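Local coordinates for protein gluconate kinase (Lactobacillus acidophilus, PDB 3LL3) that probably phosphorylates a carbohydrate substrate such as gluconate or xylulose at the expense of ATP, as a carbohydrate kinase of the FGGY family, at residues D239-L242 and S243-V247; A249-S252 and D253-A256; L380-A383 and A384-I388; M435-A438 and R439-L442. All coordinates share one frame; numbering follows the deposited sequence.

Contact 1: D239-L242 and S243-V247. With XUL (D-xylulose), chain E.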
ATOM      1  N   ASP A 239      22.948  17.836  20.011  1.00 25.14           N
ATOM      2  CA  ASP A 239      23.042  16.386  19.852  1.00 24.13           C
ATOM      3  C   ASP A 239      23.338  16.017  18.393  1.00 25.09           C
ATOM      4  O   ASP A 239      24.095  15.088  18.116  1.00 22.47           O
ATOM      5  CB  ASP A 239      21.753  15.717  20.338  1.00 28.78           C
ATOM      6  CG  ASP A 239      20.495  16.286  19.680  1.00 31.08           C
ATOM      7  OD1 ASP A 239      20.607  17.165  18.798  1.00 32.05           O
ATOM      8  OD2 ASP A 239      19.375  15.860  20.045  1.00 36.51           O
ATOM      9  N   GLY A 240      22.761  16.767  17.461  1.00 24.67           N
ATOM     10  CA  GLY A 240      22.994  16.549  16.042  1.00 24.62           C
ATOM     11  C   GLY A 240      24.448  16.692  15.624  1.00 22.38           C
ATOM     12  O   GLY A 240      24.994  15.832  14.927  1.00 23.75           O
ATOM     13  N   TYR A 241      25.076  17.782  16.046  1.00 21.71           N
ATOM     14  CA  TYR A 241      26.474  18.031  15.730  1.00 19.74           C
ATOM     15  C   TYR A 241      27.381  17.044  16.440  1.00 23.62           C
ATOM     16  O   TYR A 241      28.264  16.453  15.825  1.00 22.98           O
ATOM     17  CB  TYR A 241      26.863  19.442  16.154  1.00 21.72           C
ATOM     18  CG  TYR A 241      28.339  19.712  15.992  1.00 22.26           C
ATOM     19  CD1 TYR A 241      28.904  19.883  14.731  1.00 21.65           C
ATOM     20  CD2 TYR A 241      29.168  19.769  17.095  1.00 22.47           C
ATOM     21  CE1 TYR A 241      30.265  20.132  14.588  1.00 22.75           C
ATOM     22  CE2 TYR A 241      30.522  20.011  16.961  1.00 24.75           C
ATOM     23  CZ  TYR A 241      31.063  20.195  15.708  1.00 24.09           C
ATOM     24  OH  TYR A 241      32.413  20.429  15.608  1.00 26.41           O
ATOM     25  N   LEU A 242      27.189  16.904  17.752  1.00 22.99           N
ATOM     26  CA  LEU A 242      28.023  16.031  18.551  1.00 21.02           C
ATOM     27  C   LEU A 242      27.910  14.556  18.125  1.00 22.41           C
ATOM     28  O   LEU A 242      28.916  13.847  18.092  1.00 21.91           O
ATOM     29  CB  LEU A 242      27.715  16.209  20.034  1.00 20.33           C
ATOM     30  CG  LEU A 242      28.167  17.577  20.570  1.00 23.06           C
ATOM     31  CD1 LEU A 242      27.884  17.719  22.060  1.00 22.56           C
ATOM     32  CD2 LEU A 242      29.634  17.797  20.288  1.00 20.82           C
ATOM     33  N   SER A 243      26.695  14.103  17.823  1.00 19.47           N
ATOM     34  CA  SER A 243      26.480  12.748  17.344  1.00 24.88           C
ATOM     35  C   SER A 243      27.225  12.496  16.036  1.00 24.13           C
ATOM     36  O   SER A 243      27.600  11.373  15.759  1.00 26.23           O
ATOM     37  CB  SER A 243      24.990  12.471  17.128  1.00 23.62           C
ATOM     38  OG  SER A 243      24.358  12.304  18.376  1.00 28.74           O
ATOM     39  N   THR A 244      27.408  13.544  15.232  1.00 23.40           N
ATOM     40  CA  THR A 244      28.123  13.437  13.958  1.00 23.66           C
ATOM     41  C   THR A 244      29.649  13.351  14.148  1.00 24.18           C
ATOM     42  O   THR A 244      30.299  12.386  13.674  1.00 21.84           O
ATOM     43  CB  THR A 244      27.770  14.608  13.017  1.00 22.97           C
ATOM     44  OG1 THR A 244      26.351  14.700  12.890  1.00 21.10           O
ATOM     45  CG2 THR A 244      28.388  14.387  11.632  1.00 20.94           C
ATOM     46  N   ILE A 245      30.234  14.332  14.837  1.00 19.98           N
ATOM     47  CA  ILE A 245      31.658  14.221  15.118  1.00 21.39           C
ATOM     48  C   ILE A 245      31.946  13.054  16.076  1.00 21.68           C
ATOM     49  O   ILE A 245      33.027  12.492  16.048  1.00 21.49           O
ATOM     50  CB  ILE A 245      32.301  15.527  15.643  1.00 23.11           C
ATOM     51  CG1 ILE A 245      31.841  15.843  17.068  1.00 20.93           C
ATOM     52  CG2 ILE A 245      32.008  16.697  14.699  1.00 22.96           C
ATOM     53  CD1 ILE A 245      32.670  16.967  17.741  1.00 23.57           C
ATOM     54  N   GLY A 246      30.972  12.687  16.909  1.00 22.64           N
ATOM     55  CA  GLY A 246      31.111  11.558  17.824  1.00 22.24           C
ATOM     56  C   GLY A 246      31.223  10.176  17.168  1.00 23.88           C
ATOM     57  O   GLY A 246      31.543   9.174  17.845  1.00 23.38           O
ATOM     58  N   VAL A 247      30.946  10.114  15.867  1.00 22.81           N
ATOM     59  CA  VAL A 247      31.149   8.895  15.078  1.00 24.23           C
ATOM     60  C   VAL A 247      32.270   9.111  14.068  1.00 24.67           C
ATOM     61  O   VAL A 247      32.408   8.375  13.086  1.00 24.72           O
ATOM     62  CB  VAL A 247      29.850   8.391  14.386  1.00 24.44           C
ATOM     63  CG1 VAL A 247      28.783   8.036  15.430  1.00 23.15           C
ATOM     64  CG2 VAL A 247      29.314   9.399  13.341  1.00 23.80           C
TER
HETATM   65  C1  XUL E7778      18.324  17.585  14.744  1.00 44.45           C
HETATM   66  C2  XUL E7778      16.832  17.947  14.649  1.00 45.19           C
HETATM   67  C3  XUL E7778      15.815  17.352  15.662  1.00 44.11           C
HETATM   68  C4  XUL E7778      16.425  16.688  16.912  1.00 43.41           C
HETATM   69  C5  XUL E7778      17.033  17.690  17.913  1.00 40.47           C
HETATM   70  O1  XUL E7778      18.712  16.853  13.606  1.00 47.29           O
HETATM   71  O2  XUL E7778      16.454  18.659  13.749  1.00 41.71           O
HETATM   72  O3  XUL E7778      15.049  16.360  15.022  1.00 41.02           O
HETATM   73  O4  XUL E7778      15.393  15.974  17.554  1.00 46.77           O
HETATM   74  O5  XUL E7778      17.080  17.148  19.211  1.00 35.38           O
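Asp239 and Ser243, Tyr241 and Ile245, and Leu242 and Gly246 are each joined by an i to i+4 backbone hydrogen bond, the straightest running from Ile245 N to Tyr241 O at 3.1 Å with an angle of 167° at the hydrogen. In the turn from Gly240 to Thr244 the backbone bond is weak, and the hydroxyl adds a shorter one: Thr244 OG1 donates to Gly240 O at 2.7 Å. Tyr241 and Ile245 make the main apolar contact. Methyl CG2 of Ile245 sits over one face of the Tyr241 ring in a CH-pi contact, 4.1 Å from the centroid, while CD1 of the other branch reaches Tyr241 CE2 at 3.8 Å. That same CD1 meets Leu242 CD2 at 4.0 Å, the two aliphatic chains running side by side. At the start of the helix, Asp239 turns its carboxylate to the bound D-xylulose; CG stands between the backbone N and the carbonyl carbon (chi1 54°), and OD2 accepts a hydrogen bond from the sugar's O5 at 2.8 Å. Arg344, His81 and Met80 also bind the sugar. Thr244 and Ile245 rest on Ile268 of strand 263-269, whereas Leu242 packs against Ala433 and Leu437 of helix 429-441 and Ser77 of strand 70-78.

Contact 2: A249-S252 and D253-A256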
ATOM      1  N   ALA A 249      32.699  11.412  11.898  1.00 23.98           N
ATOM      2  CA  ALA A 249      32.347  11.931  10.579  1.00 25.54           C
ATOM      3  C   ALA A 249      32.564  13.431  10.575  1.00 23.40           C
ATOM      4  O   ALA A 249      31.614  14.205  10.641  1.00 25.29           O
ATOM      5  CB  ALA A 249      30.905  11.574  10.207  1.00 22.80           C
ATOM      6  N   ILE A 250      33.824  13.843  10.501  1.00 26.06           N
ATOM      7  CA  ILE A 250      34.182  15.247  10.776  1.00 29.44           C
ATOM      8  C   ILE A 250      34.238  16.071   9.498  1.00 29.50           C
ATOM      9  O   ILE A 250      34.318  17.306   9.544  1.00 27.64           O
ATOM     10  CB  ILE A 250      35.522  15.355  11.514  1.00 28.95           C
ATOM     11  CG1 ILE A 250      36.638  14.839  10.609  1.00 29.82           C
ATOM     12  CG2 ILE A 250      35.475  14.554  12.807  1.00 25.70           C
ATOM     13  CD1 ILE A 250      37.994  14.889  11.229  1.00 31.59           C
ATOM     14  N   ASP A 251      34.172  15.394   8.357  1.00 26.61           N
ATOM     15  CA  ASP A 251      34.209  16.106   7.080  1.00 28.86           C
ATOM     16  C   ASP A 251      33.336  15.443   6.022  1.00 27.89           C
ATOM     17  O   ASP A 251      32.745  14.382   6.259  1.00 27.78           O
ATOM     18  CB  ASP A 251      35.647  16.302   6.574  1.00 29.82           C
ATOM     19  CG  ASP A 251      36.391  14.991   6.377  1.00 34.89           C
ATOM     20  OD1 ASP A 251      35.793  14.010   5.875  1.00 32.66           O
ATOM     21  OD2 ASP A 251      37.592  14.954   6.727  1.00 39.12           O
ATOM     22  N   SER A 252      33.269  16.077   4.857  1.00 28.08           N
ATOM     23  CA  SER A 252      32.335  15.684   3.810  1.00 31.52           C
ATOM     24  C   SER A 252      32.639  14.336   3.142  1.00 31.90           C
ATOM     25  O   SER A 252      31.813  13.834   2.381  1.00 32.46           O
ATOM     26  CB  SER A 252      32.264  16.774   2.746  1.00 32.78           C
ATOM     27  OG  SER A 252      33.547  16.968   2.179  1.00 36.34           O
ATOM     28  N   ASP A 253      33.815  13.763   3.405  1.00 32.34           N
ATOM     29  CA  ASP A 253      34.148  12.439   2.877  1.00 30.90           C
ATOM     30  C   ASP A 253      33.326  11.371   3.591  1.00 30.29           C
ATOM     31  O   ASP A 253      33.220  10.245   3.112  1.00 30.17           O
ATOM     32  CB  ASP A 253      35.643  12.115   3.024  1.00 31.71           C
ATOM     33  CG  ASP A 253      36.528  12.889   2.044  1.00 37.90           C
ATOM     34  OD1 ASP A 253      36.070  13.259   0.945  1.00 37.96           O
ATOM     35  OD2 ASP A 253      37.708  13.125   2.378  1.00 43.04           O
ATOM     36  N   HIS A 254      32.767  11.722   4.745  1.00 26.85           N
ATOM     37  CA  HIS A 254      31.908  10.816   5.499  1.00 27.80           C
ATOM     38  C   HIS A 254      30.500  11.392   5.713  1.00 29.86           C
ATOM     39  O   HIS A 254      30.296  12.607   5.617  1.00 28.20           O
ATOM     40  CB  HIS A 254      32.540  10.497   6.855  1.00 27.05           C
ATOM     41  CG  HIS A 254      33.721   9.571   6.782  1.00 31.28           C
ATOM     42  ND1 HIS A 254      34.916   9.926   6.194  1.00 33.05           N
ATOM     43  CD2 HIS A 254      33.897   8.318   7.262  1.00 34.00           C
ATOM     44  CE1 HIS A 254      35.770   8.925   6.298  1.00 30.94           C
ATOM     45  NE2 HIS A 254      35.179   7.935   6.943  1.00 31.54           N
ATOM     46  N   CYS A 255      29.533  10.511   5.970  1.00 26.99           N
ATOM     47  CA  CYS A 255      28.210  10.903   6.473  1.00 26.56           C
ATOM     48  C   CYS A 255      27.979  10.130   7.771  1.00 24.37           C
ATOM     49  O   CYS A 255      28.561   9.063   7.973  1.00 27.25           O
ATOM     50  CB  CYS A 255      27.110  10.508   5.479  1.00 26.42           C
ATOM     51  SG  CYS A 255      26.993  11.511   3.964  1.00 36.75           S
ATOM     52  N   ALA A 256      27.123  10.636   8.641  1.00 20.99           N
ATOM     53  CA  ALA A 256      26.696   9.866   9.801  1.00 22.54           C
ATOM     54  C   ALA A 256      25.221   9.483   9.653  1.00 24.86           C
ATOM     55  O   ALA A 256      24.355  10.338   9.399  1.00 22.35           O
ATOM     56  CB  ALA A 256      26.940  10.638  11.097  1.00 23.90           C
TER
HETATM   57  O   HOH W   1      38.585  12.940   5.080  1.00 46.02           O
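Asp251 and His254 are the ends of a type I beta turn, closed by a hydrogen bond from His254 N to Asp251 O at 3.1 Å; the N-H points well at the oxygen, although the donor stands above the carbonyl plane. A second bond comes from the side chain. With CG of Asp251 between its backbone N and carbonyl carbon (chi1 59°), the carboxylate folds over the turn, and OD1 accepts from Asp253 N at 3.2 Å on its anti side, 31° out of the carboxylate plane. This is an Asx turn laid over the beta turn.

Between the charged groups, Asp251 OD1 and Asp253 OD2 come within 4.1 Å, their carboxylate planes 78° apart. One water donates to both Asp251 OD2 and Asp253 OD2, at 2.8 Å each. The apolar part is small: Ala249 CB touches His254 CB at 3.9 Å and Ala256 CB at 4.2 Å, so the loop lies back against the strand it leads into.

Replacing Asp251 with an alanine would probably leave Asp253 N without its side-chain acceptor and the water with one carboxylate in place of two. Two acidic groups so near each other probably depend on the shared water and on solvent at this exposed turn to ease their repulsion, and the closeness could raise the proton affinity of either one.

Contact 3: L380-A383 and A384-I388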
ATOM      1  N   LEU A 380      15.574   6.672   4.031  1.00 19.74           N
ATOM      2  CA  LEU A 380      16.838   7.231   4.513  1.00 24.38           C
ATOM      3  C   LEU A 380      17.801   7.520   3.366  1.00 24.02           C
ATOM      4  O   LEU A 380      18.549   8.495   3.405  1.00 25.20           O
ATOM      5  CB  LEU A 380      17.494   6.274   5.518  1.00 22.72           C
ATOM      6  CG  LEU A 380      16.829   6.192   6.900  1.00 24.39           C
ATOM      7  CD1 LEU A 380      17.161   4.862   7.596  1.00 25.55           C
ATOM      8  CD2 LEU A 380      17.184   7.372   7.776  1.00 22.75           C
ATOM      9  N   TYR A 381      17.801   6.661   2.353  1.00 22.59           N
ATOM     10  CA  TYR A 381      18.688   6.866   1.217  1.00 23.20           C
ATOM     11  C   TYR A 381      18.192   8.022   0.379  1.00 25.19           C
ATOM     12  O   TYR A 381      18.976   8.732  -0.248  1.00 24.77           O
ATOM     13  CB  TYR A 381      18.777   5.602   0.375  1.00 24.44           C
ATOM     14  CG  TYR A 381      19.624   5.741  -0.863  1.00 25.91           C
ATOM     15  CD1 TYR A 381      20.998   5.973  -0.777  1.00 25.77           C
ATOM     16  CD2 TYR A 381      19.061   5.621  -2.115  1.00 24.63           C
ATOM     17  CE1 TYR A 381      21.774   6.087  -1.922  1.00 27.88           C
ATOM     18  CE2 TYR A 381      19.819   5.727  -3.258  1.00 28.67           C
ATOM     19  CZ  TYR A 381      21.176   5.955  -3.164  1.00 31.19           C
ATOM     20  OH  TYR A 381      21.923   6.041  -4.324  1.00 33.27           O
ATOM     21  N   ASP A 382      16.874   8.189   0.369  1.00 23.28           N
ATOM     22  CA  ASP A 382      16.211   9.310  -0.299  1.00 24.07           C
ATOM     23  C   ASP A 382      16.694  10.626   0.352  1.00 25.93           C
ATOM     24  O   ASP A 382      17.086  11.580  -0.335  1.00 26.53           O
ATOM     25  CB  ASP A 382      14.690   9.123  -0.143  1.00 24.20           C
ATOM     26  CG  ASP A 382      13.862  10.137  -0.936  1.00 28.31           C
ATOM     27  OD1 ASP A 382      14.439  11.013  -1.603  1.00 27.74           O
ATOM     28  OD2 ASP A 382      12.614  10.036  -0.905  1.00 25.41           O
ATOM     29  N   ALA A 383      16.681  10.668   1.681  1.00 21.51           N
ATOM     30  CA  ALA A 383      17.147  11.857   2.403  1.00 26.21           C
ATOM     31  C   ALA A 383      18.646  12.060   2.185  1.00 26.50           C
ATOM     32  O   ALA A 383      19.081  13.152   1.867  1.00 25.84           O
ATOM     33  CB  ALA A 383      16.822  11.772   3.889  1.00 21.76           C
ATOM     34  N   ALA A 384      19.430  10.999   2.332  1.00 23.54           N
ATOM     35  CA  ALA A 384      20.873  11.077   2.072  1.00 25.42           C
ATOM     36  C   ALA A 384      21.193  11.622   0.672  1.00 27.24           C
ATOM     37  O   ALA A 384      22.093  12.435   0.501  1.00 29.16           O
ATOM     38  CB  ALA A 384      21.522   9.714   2.269  1.00 23.84           C
ATOM     39  N   SER A 385      20.461  11.150  -0.324  1.00 26.98           N
ATOM     40  CA  SER A 385      20.674  11.550  -1.712  1.00 29.38           C
ATOM     41  C   SER A 385      20.412  13.038  -1.951  1.00 33.31           C
ATOM     42  O   SER A 385      21.016  13.637  -2.841  1.00 35.22           O
ATOM     43  CB  SER A 385      19.791  10.714  -2.649  1.00 30.59           C
ATOM     44  OG  SER A 385      20.172   9.340  -2.631  1.00 30.21           O
ATOM     45  N   ASN A 386      19.501  13.628  -1.179  1.00 29.86           N
ATOM     46  CA  ASN A 386      19.285  15.073  -1.248  1.00 32.26           C
ATOM     47  C   ASN A 386      20.541  15.842  -0.833  1.00 34.22           C
ATOM     48  O   ASN A 386      20.858  16.869  -1.419  1.00 34.12           O
ATOM     49  CB  ASN A 386      18.114  15.495  -0.366  1.00 32.83           C
ATOM     50  CG  ASN A 386      16.781  15.077  -0.933  1.00 32.68           C
ATOM     51  OD1 ASN A 386      16.664  14.791  -2.121  1.00 36.81           O
ATOM     52  ND2 ASN A 386      15.756  15.050  -0.082  1.00 34.45           N
ATOM     53  N   LEU A 387      21.246  15.322   0.176  1.00 32.28           N
ATOM     54  CA  LEU A 387      22.473  15.923   0.703  1.00 32.41           C
ATOM     55  C   LEU A 387      23.617  15.887  -0.312  1.00 36.45           C
ATOM     56  O   LEU A 387      24.297  16.882  -0.549  1.00 39.08           O
ATOM     57  CB  LEU A 387      22.922  15.135   1.933  1.00 29.09           C
ATOM     58  CG  LEU A 387      22.699  15.501   3.392  1.00 30.45           C
ATOM     59  CD1 LEU A 387      21.474  16.367   3.649  1.00 29.02           C
ATOM     60  CD2 LEU A 387      22.681  14.229   4.250  1.00 28.87           C
ATOM     61  N   ILE A 388      23.828  14.708  -0.885  1.00 38.74           N
ATOM     62  CA  ILE A 388      24.946  14.422  -1.777  1.00 42.97           C
ATOM     63  C   ILE A 388      24.722  15.068  -3.128  1.00 46.10           C
ATOM     64  O   ILE A 388      25.619  15.669  -3.704  1.00 51.12           O
ATOM     65  CB  ILE A 388      25.046  12.903  -2.027  1.00 43.45           C
ATOM     66  CG1 ILE A 388      25.122  12.141  -0.710  1.00 42.07           C
ATOM     67  CG2 ILE A 388      26.238  12.562  -2.915  1.00 48.24           C
ATOM     68  CD1 ILE A 388      25.158  10.629  -0.920  1.00 40.38           C
TER
HETATM   69  O   HOH W   2      13.531  13.499  -2.061  1.00 35.30           O
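Tyr381 and Ser385, one helical turn apart, meet through a hydroxyl and a ring face. Ser385 OG lies 3.5 Å above the plane of the Tyr381 ring, over its centre, and donates at 2.7 Å to Tyr381 O. Ser385 N donates to the same carbonyl at 2.8 Å, and the two donors arrive from opposite faces of the carbonyl plane, so one oxygen is gripped twice by one residue. The ring can cover the hydroxyl because CG of Tyr381 is anti to the backbone N (chi1 177°), while OG of Ser385, anti to its carbonyl carbon, is turned back along the helix.

On the neighbouring flank, a water donates to Asp382 OD1 at 2.7 Å and accepts a weak bond from Asn386 ND2; the other carboxylate oxygen, OD2, forms a salt bridge with Arg482. Farther out, the Tyr381 ring stacks edge-to-face with both Phe417 and Phe475, which help fix its rotation. A leucine in place of Tyr381 has no ring to offer, and would probably leave Phe417 and Phe475 without their edge-to-face partner and Ser385 OG without the flat face beside it. Ala383, Ala384 and Leu387 pack on Ile265 of strand 263-269, and Leu380 on Leu257 and Val259 of strand 254-259. This is a long helix laid across a mixed sheet, as expected of the C-terminal, actin-like ATPase domain of FGGY kinases.

Contact 4: M435-A438 and R439-L442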
HETATM    1  N   MSE A 435      32.581  14.923  25.711  1.00 24.21           N
HETATM    2  CA  MSE A 435      33.791  14.655  26.472  1.00 24.54           C
HETATM    3  C   MSE A 435      34.995  15.177  25.700  1.00 25.52           C
HETATM    4  O   MSE A 435      35.906  15.785  26.282  1.00 24.63           O
HETATM    5  CB  MSE A 435      33.892  13.158  26.787  1.00 27.41           C
HETATM    6  CG  MSE A 435      35.193  12.680  27.437  1.00 32.13           C
HETATM    7 SE   MSE A 435      36.644  12.340  26.152  1.00 42.53          SE
HETATM    8  CE  MSE A 435      36.053  10.614  25.378  1.00 30.51           C
ATOM      9  N   PHE A 436      34.976  14.986  24.384  1.00 24.96           N
ATOM     10  CA  PHE A 436      36.077  15.457  23.539  1.00 26.31           C
ATOM     11  C   PHE A 436      36.210  17.001  23.521  1.00 24.89           C
ATOM     12  O   PHE A 436      37.322  17.543  23.545  1.00 24.73           O
ATOM     13  CB  PHE A 436      35.979  14.893  22.112  1.00 23.29           C
ATOM     14  CG  PHE A 436      37.102  15.339  21.215  1.00 23.23           C
ATOM     15  CD1 PHE A 436      38.323  14.699  21.246  1.00 26.39           C
ATOM     16  CD2 PHE A 436      36.934  16.403  20.348  1.00 24.81           C
ATOM     17  CE1 PHE A 436      39.360  15.104  20.438  1.00 26.39           C
ATOM     18  CE2 PHE A 436      37.965  16.818  19.538  1.00 26.37           C
ATOM     19  CZ  PHE A 436      39.185  16.163  19.588  1.00 27.83           C
ATOM     20  N   LEU A 437      35.092  17.711  23.467  1.00 25.06           N
ATOM     21  CA  LEU A 437      35.146  19.175  23.562  1.00 24.97           C
ATOM     22  C   LEU A 437      35.837  19.586  24.865  1.00 26.18           C
ATOM     23  O   LEU A 437      36.633  20.528  24.901  1.00 26.73           O
ATOM     24  CB  LEU A 437      33.748  19.775  23.528  1.00 23.43           C
ATOM     25  CG  LEU A 437      32.865  19.566  22.293  1.00 25.75           C
ATOM     26  CD1 LEU A 437      31.520  20.235  22.529  1.00 23.97           C
ATOM     27  CD2 LEU A 437      33.500  20.119  21.034  1.00 24.06           C
ATOM     28  N   ALA A 438      35.525  18.870  25.942  1.00 26.88           N
ATOM     29  CA  ALA A 438      36.169  19.135  27.223  1.00 26.19           C
ATOM     30  C   ALA A 438      37.680  18.935  27.100  1.00 28.24           C
ATOM     31  O   ALA A 438      38.466  19.771  27.565  1.00 29.00           O
ATOM     32  CB  ALA A 438      35.595  18.238  28.311  1.00 24.60           C
ATOM     33  N   ARG A 439      38.089  17.834  26.471  1.00 25.62           N
ATOM     34  CA  ARG A 439      39.507  17.569  26.281  1.00 28.30           C
ATOM     35  C   ARG A 439      40.169  18.694  25.493  1.00 29.55           C
ATOM     36  O   ARG A 439      41.285  19.103  25.799  1.00 29.63           O
ATOM     37  CB  ARG A 439      39.743  16.206  25.611  1.00 28.09           C
ATOM     38  CG  ARG A 439      39.335  15.030  26.496  1.00 30.64           C
ATOM     39  CD  ARG A 439      39.754  13.674  25.909  1.00 33.66           C
ATOM     40  NE  ARG A 439      41.195  13.563  25.676  1.00 31.69           N
ATOM     41  CZ  ARG A 439      42.079  13.155  26.586  1.00 36.04           C
ATOM     42  NH1 ARG A 439      41.685  12.818  27.810  1.00 34.67           N
ATOM     43  NH2 ARG A 439      43.368  13.078  26.272  1.00 35.78           N
ATOM     44  N   GLN A 440      39.481  19.212  24.487  1.00 27.52           N
ATOM     45  CA  GLN A 440      40.001  20.380  23.784  1.00 30.18           C
ATOM     46  C   GLN A 440      40.140  21.591  24.719  1.00 29.92           C
ATOM     47  O   GLN A 440      41.181  22.249  24.754  1.00 31.63           O
ATOM     48  CB  GLN A 440      39.115  20.741  22.590  1.00 26.96           C
ATOM     49  CG  GLN A 440      39.254  19.790  21.397  1.00 30.85           C
ATOM     50  CD  GLN A 440      38.424  20.250  20.220  1.00 28.26           C
ATOM     51  OE1 GLN A 440      37.221  20.485  20.354  1.00 29.14           O
ATOM     52  NE2 GLN A 440      39.063  20.402  19.065  1.00 29.05           N
ATOM     53  N   ALA A 441      39.093  21.889  25.476  1.00 30.23           N
ATOM     54  CA  ALA A 441      39.130  23.048  26.381  1.00 29.22           C
ATOM     55  C   ALA A 441      40.276  22.924  27.389  1.00 32.90           C
ATOM     56  O   ALA A 441      40.937  23.909  27.715  1.00 32.54           O
ATOM     57  CB  ALA A 441      37.807  23.195  27.093  1.00 27.86           C
ATOM     58  N   LEU A 442      40.525  21.701  27.856  1.00 33.00           N
ATOM     59  CA  LEU A 442      41.567  21.437  28.850  1.00 31.74           C
ATOM     60  C   LEU A 442      42.963  21.330  28.252  1.00 33.48           C
ATOM     61  O   LEU A 442      43.925  21.111  28.984  1.00 33.57           O
ATOM     62  CB  LEU A 442      41.268  20.151  29.623  1.00 29.21           C
ATOM     63  CG  LEU A 442      39.965  20.121  30.420  1.00 33.16           C
ATOM     64  CD1 LEU A 442      39.715  18.731  30.982  1.00 30.46           C
ATOM     65  CD2 LEU A 442      39.981  21.174  31.528  1.00 33.33           C
TER
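Met435, present as selenomethionine, and Arg439 run side by side on one flank of the helix, with SE 3.4 Å from Arg439 CD. Along the backbone the carbonyls of residues 435 to 438 each accept an i to i+4 bond. Arg439 N donates to Met435 O at 3.0 Å in the carbonyl plane; Gln440 N reaches Phe436 O and Ala441 N reaches Leu437 O; Leu442 N closes the last turn on Ala438 O at 2.8 Å. Three of the side-chain nitrogens find partners beyond these two segments. Arg439 bends at chi3 (58°) and carries its guanidinium away from the helix, where NE donates to Asn445 OD1 and NH1 to Ile23 O. The aliphatic part of the arginine thus packs on selenium while NE and NH1 are each held by an oxygen. Gln440 NE2 donates to Gln446 O, and its amide carbon CD rests 3.5 Å from Phe436 CE2, the amide and ring planes 34° apart. Gln440 OE1 lies 3.8 Å from Leu437 CD2, an apolar neighbour. The helix lies on the N-terminal domain's sheet: Met435, Ala438, Arg439 and Leu442 touch Ile6 of strand 4-11, Ala438 also meets Ala73 and Ser75 of strand 70-78, and Ala441 packs on Ile234 of strand 232-238.

Overall arrangement
All four contacts are local, each within one unbroken run of chain, so they follow in series and none nests or crosses. Contact 1 takes up the helix that leaves strand 232-238 at the sugar site. One residue after its end, contact 2 begins, whose turn closes the loop into strand 254-259: Thr244 O probably accepts from Ala249 N, and Val247 CG2 packs on Ala256 CB. Contact 3, later in the chain, lies on the C-terminal domain's sheet, with no touch to the others. Contact 4 returns to the N-terminal sheet and meets contact 1 through Leu437 CD1 on Leu242 CD2, while contacts 3 and 4 lie about 32 Å apart between centres.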